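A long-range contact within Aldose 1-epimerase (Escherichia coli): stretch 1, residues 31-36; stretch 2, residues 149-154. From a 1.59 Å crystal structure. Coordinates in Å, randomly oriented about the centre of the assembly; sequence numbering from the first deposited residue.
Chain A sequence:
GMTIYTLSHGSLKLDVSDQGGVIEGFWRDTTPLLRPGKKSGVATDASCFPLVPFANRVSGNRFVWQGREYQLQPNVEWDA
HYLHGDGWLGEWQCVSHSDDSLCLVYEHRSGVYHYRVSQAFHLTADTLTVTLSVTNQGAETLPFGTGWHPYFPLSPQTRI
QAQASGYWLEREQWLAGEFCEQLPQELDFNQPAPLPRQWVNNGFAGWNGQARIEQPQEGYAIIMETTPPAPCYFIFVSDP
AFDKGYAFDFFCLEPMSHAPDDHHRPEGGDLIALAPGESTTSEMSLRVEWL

Stretch 1 (31-36) TPLLRP
Stretch 2 (149-154) HPYFPL

Two segments far apart in sequence can meet through one backbone hydrogen bond and a few well-fitted side chains, and this contact in aldose 1-epimerase is a compact example. Residues 31-36 meet residues 149-154 at a sequence separation of at least 116, burying 363 Å² in all. Stretch 2 is extended, its strand running to Pro-153; stretch 1 is strand at Thr-31 (phi/psi -88/121, chi1 m) and Pro-32 (-78/126, C-gamma endo), changes conformation at Leu-33 (-90/-35, chi1 m, chi2 t) and extends again at Leu-34 (-115/159), Arg-35 (-56/129) and Pro-36 (-62/133, C-gamma exo). The two segments run in roughly opposite directions, so that Pro-32 meets Pro-153 and Arg-35 meets Tyr-151. The register is set by Leu-34 and Phe-152, whose CA atoms lie 4.6 Å apart.

His-149 (-129/73, chi1 t, chi2 -68°) leads into the contact without touching stretch 1. Pro-150 (-80/146, C-gamma endo) makes the first approach: its CA-to-CB bond points sideways, and its CB lies 4.0 Å from Leu-34 CD2, an apolar contact between buried side chains.

Tyr-151 (-107/118) is the hub. Its carbonyl accepts the hydrogen bond that joins the two backbones, with Arg-35 N to Tyr-151 O at 2.9 Å and a nearly straight N-H...O angle of 168°. The same oxygen, Tyr-151 O, also sits 3.5 Å from Leu-34 CA. The CA-to-CB bond of Tyr-151 points toward stretch 1, and chi1 m with chi2 83° presents a ring face to Arg-35. The arginine, sideways at its CB, reaches that face through chi1 t, chi2 t, chi3 p and chi4 172°. Its guanidinium lies flat on the ring, planes at 8° and centres 3.8 Å apart; Arg-35 CZ comes within 3.5 Å of Tyr-151 CD2. The CZ atom is 26° off the ring normal, offset from the centroid yet still over the face, as a cation-pi contact requires. Stacking in this way leaves the guanidinium edge free for hydrogen bonding, and NE and NH2 find partners elsewhere in the structure. One residue pair thus combines a main-chain bond with a side-chain stack.

At Phe-152 (-105/151) the side chain starts away from stretch 1, as alternation along a strand would suggest, but with chi1 m and chi2 -84° its end comes nearer. Leu-34 likewise starts away overall and, through chi1 m and chi2 t, brings CD2 over one face of the ring. Leu-34 CD2 is 3.6 Å from Phe-152 CE1 and 4.0 Å from the ring centroid, 29° off the normal, forming a CH-pi contact. The carbonyl of Leu-33 approaches the same ring obliquely, its O atom 3.7 Å from Phe-152 CD1.

Pro-153 (-62/147, C-gamma exo) packs against backbone. Its CD lies 3.4 Å from Leu-33 O and 4.0 Å from Leu-34 CA, while its CG is 3.7 Å from Pro-32 O. Leu-154 (-124/130, chi1 t, chi2 p) then carries the chain out of reach.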

# COMPACT_ATOMS: atom_id res chain seq x y z
N THR A 31 -8.99 -17.58 -10.81
CA THR A 31 -7.71 -16.93 -11.10
C THR A 31 -7.43 -15.82 -10.07
O THR A 31 -8.21 -14.89 -9.90
CB THR A 31 -7.68 -16.26 -12.53
OG1 THR A 31 -8.03 -17.22 -13.53
CG2 THR A 31 -6.26 -15.65 -12.87
N PRO A 32 -6.31 -15.93 -9.35
CA PRO A 32 -5.97 -14.90 -8.38
C PRO A 32 -5.40 -13.68 -9.04
O PRO A 32 -4.49 -13.78 -9.87
CB PRO A 32 -4.95 -15.55 -7.47
CG PRO A 32 -4.55 -16.82 -8.10
CD PRO A 32 -5.46 -17.14 -9.23
N LEU A 33 -6.02 -12.56 -8.74
CA LEU A 33 -5.56 -11.26 -9.26
C LEU A 33 -4.56 -10.63 -8.32
O LEU A 33 -3.71 -9.83 -8.73
CB LEU A 33 -6.76 -10.34 -9.45
CG LEU A 33 -7.87 -10.91 -10.34
CD1 LEU A 33 -9.05 -9.96 -10.39
CD2 LEU A 33 -7.35 -11.24 -11.80
N LEU A 34 -4.78 -10.86 -7.02
CA LEU A 34 -3.80 -10.58 -5.99
C LEU A 34 -3.41 -11.93 -5.40
O LEU A 34 -4.13 -12.94 -5.50
CB LEU A 34 -4.41 -9.70 -4.88
CG LEU A 34 -4.85 -8.27 -5.16
CD1 LEU A 34 -5.53 -7.62 -3.95
CD2 LEU A 34 -3.61 -7.45 -5.67
N ARG A 35 -2.24 -11.98 -4.77
CA ARG A 35 -1.76 -13.14 -4.12
C ARG A 35 -2.82 -13.59 -3.10
O ARG A 35 -3.19 -12.81 -2.27
CB ARG A 35 -0.45 -12.82 -3.38
CG ARG A 35 0.07 -13.93 -2.54
CD ARG A 35 1.27 -13.56 -1.71
NE ARG A 35 0.91 -12.75 -0.54
CZ ARG A 35 1.79 -12.45 0.40
NH1 ARG A 35 3.04 -12.82 0.26
NH2 ARG A 35 1.44 -11.73 1.45
N PRO A 36 -3.23 -14.86 -3.10
CA PRO A 36 -4.22 -15.27 -2.09
C PRO A 36 -3.66 -15.11 -0.69
O PRO A 36 -2.53 -15.58 -0.45
CB PRO A 36 -4.46 -16.77 -2.42
CG PRO A 36 -4.24 -16.84 -3.84
CD PRO A 36 -3.06 -15.91 -4.12
N HIS A 149 -0.63 -1.53 0.13
CA HIS A 149 0.46 -2.45 -0.06
C HIS A 149 -0.04 -3.76 -0.64
O HIS A 149 -0.13 -4.77 0.06
CB HIS A 149 1.17 -2.60 1.28
CG HIS A 149 2.48 -3.30 1.22
ND1 HIS A 149 2.59 -4.64 0.93
CD2 HIS A 149 3.73 -2.89 1.54
CE1 HIS A 149 3.86 -5.02 1.03
NE2 HIS A 149 4.57 -3.98 1.42
N PRO A 150 -0.41 -3.75 -1.93
CA PRO A 150 -0.89 -4.98 -2.55
C PRO A 150 0.22 -5.92 -2.96
O PRO A 150 1.29 -5.47 -3.42
CB PRO A 150 -1.71 -4.48 -3.75
CG PRO A 150 -1.11 -3.18 -4.08
CD PRO A 150 -0.57 -2.60 -2.85
N TYR A 151 -0.07 -7.21 -2.84
CA TYR A 151 0.79 -8.27 -3.26
C TYR A 151 0.21 -8.90 -4.52
O TYR A 151 -0.90 -9.45 -4.49
CB TYR A 151 0.86 -9.36 -2.20
CG TYR A 151 1.53 -8.96 -0.89
CD1 TYR A 151 0.82 -8.28 0.11
CD2 TYR A 151 2.84 -9.31 -0.63
CE1 TYR A 151 1.45 -7.94 1.33
CE2 TYR A 151 3.44 -8.99 0.59
CZ TYR A 151 2.75 -8.30 1.52
OH TYR A 151 3.34 -7.99 2.74
N PHE A 152 0.96 -8.84 -5.62
CA PHE A 152 0.52 -9.42 -6.89
C PHE A 152 1.25 -10.73 -7.20
O PHE A 152 2.41 -10.88 -6.86
CB PHE A 152 0.84 -8.47 -8.03
CG PHE A 152 0.10 -7.17 -7.96
CD1 PHE A 152 -1.18 -7.09 -8.47
CD2 PHE A 152 0.66 -6.08 -7.35
CE1 PHE A 152 -1.91 -5.91 -8.38
CE2 PHE A 152 -0.05 -4.87 -7.30
CZ PHE A 152 -1.33 -4.78 -7.83
N PRO A 153 0.60 -11.66 -7.93
CA PRO A 153 1.25 -12.88 -8.35
C PRO A 153 2.43 -12.51 -9.25
O PRO A 153 2.35 -11.55 -10.00
CB PRO A 153 0.19 -13.61 -9.16
CG PRO A 153 -1.09 -12.83 -8.90
CD PRO A 153 -0.79 -11.54 -8.38
N LEU A 154 3.47 -13.29 -9.19
CA LEU A 154 4.61 -13.07 -10.10
C LEU A 154 4.92 -14.29 -10.91
O LEU A 154 5.09 -15.38 -10.35
CB LEU A 154 5.86 -12.69 -9.29
CG LEU A 154 7.14 -12.33 -10.01
CD1 LEU A 154 6.93 -11.17 -10.99
CD2 LEU A 154 8.29 -11.95 -9.04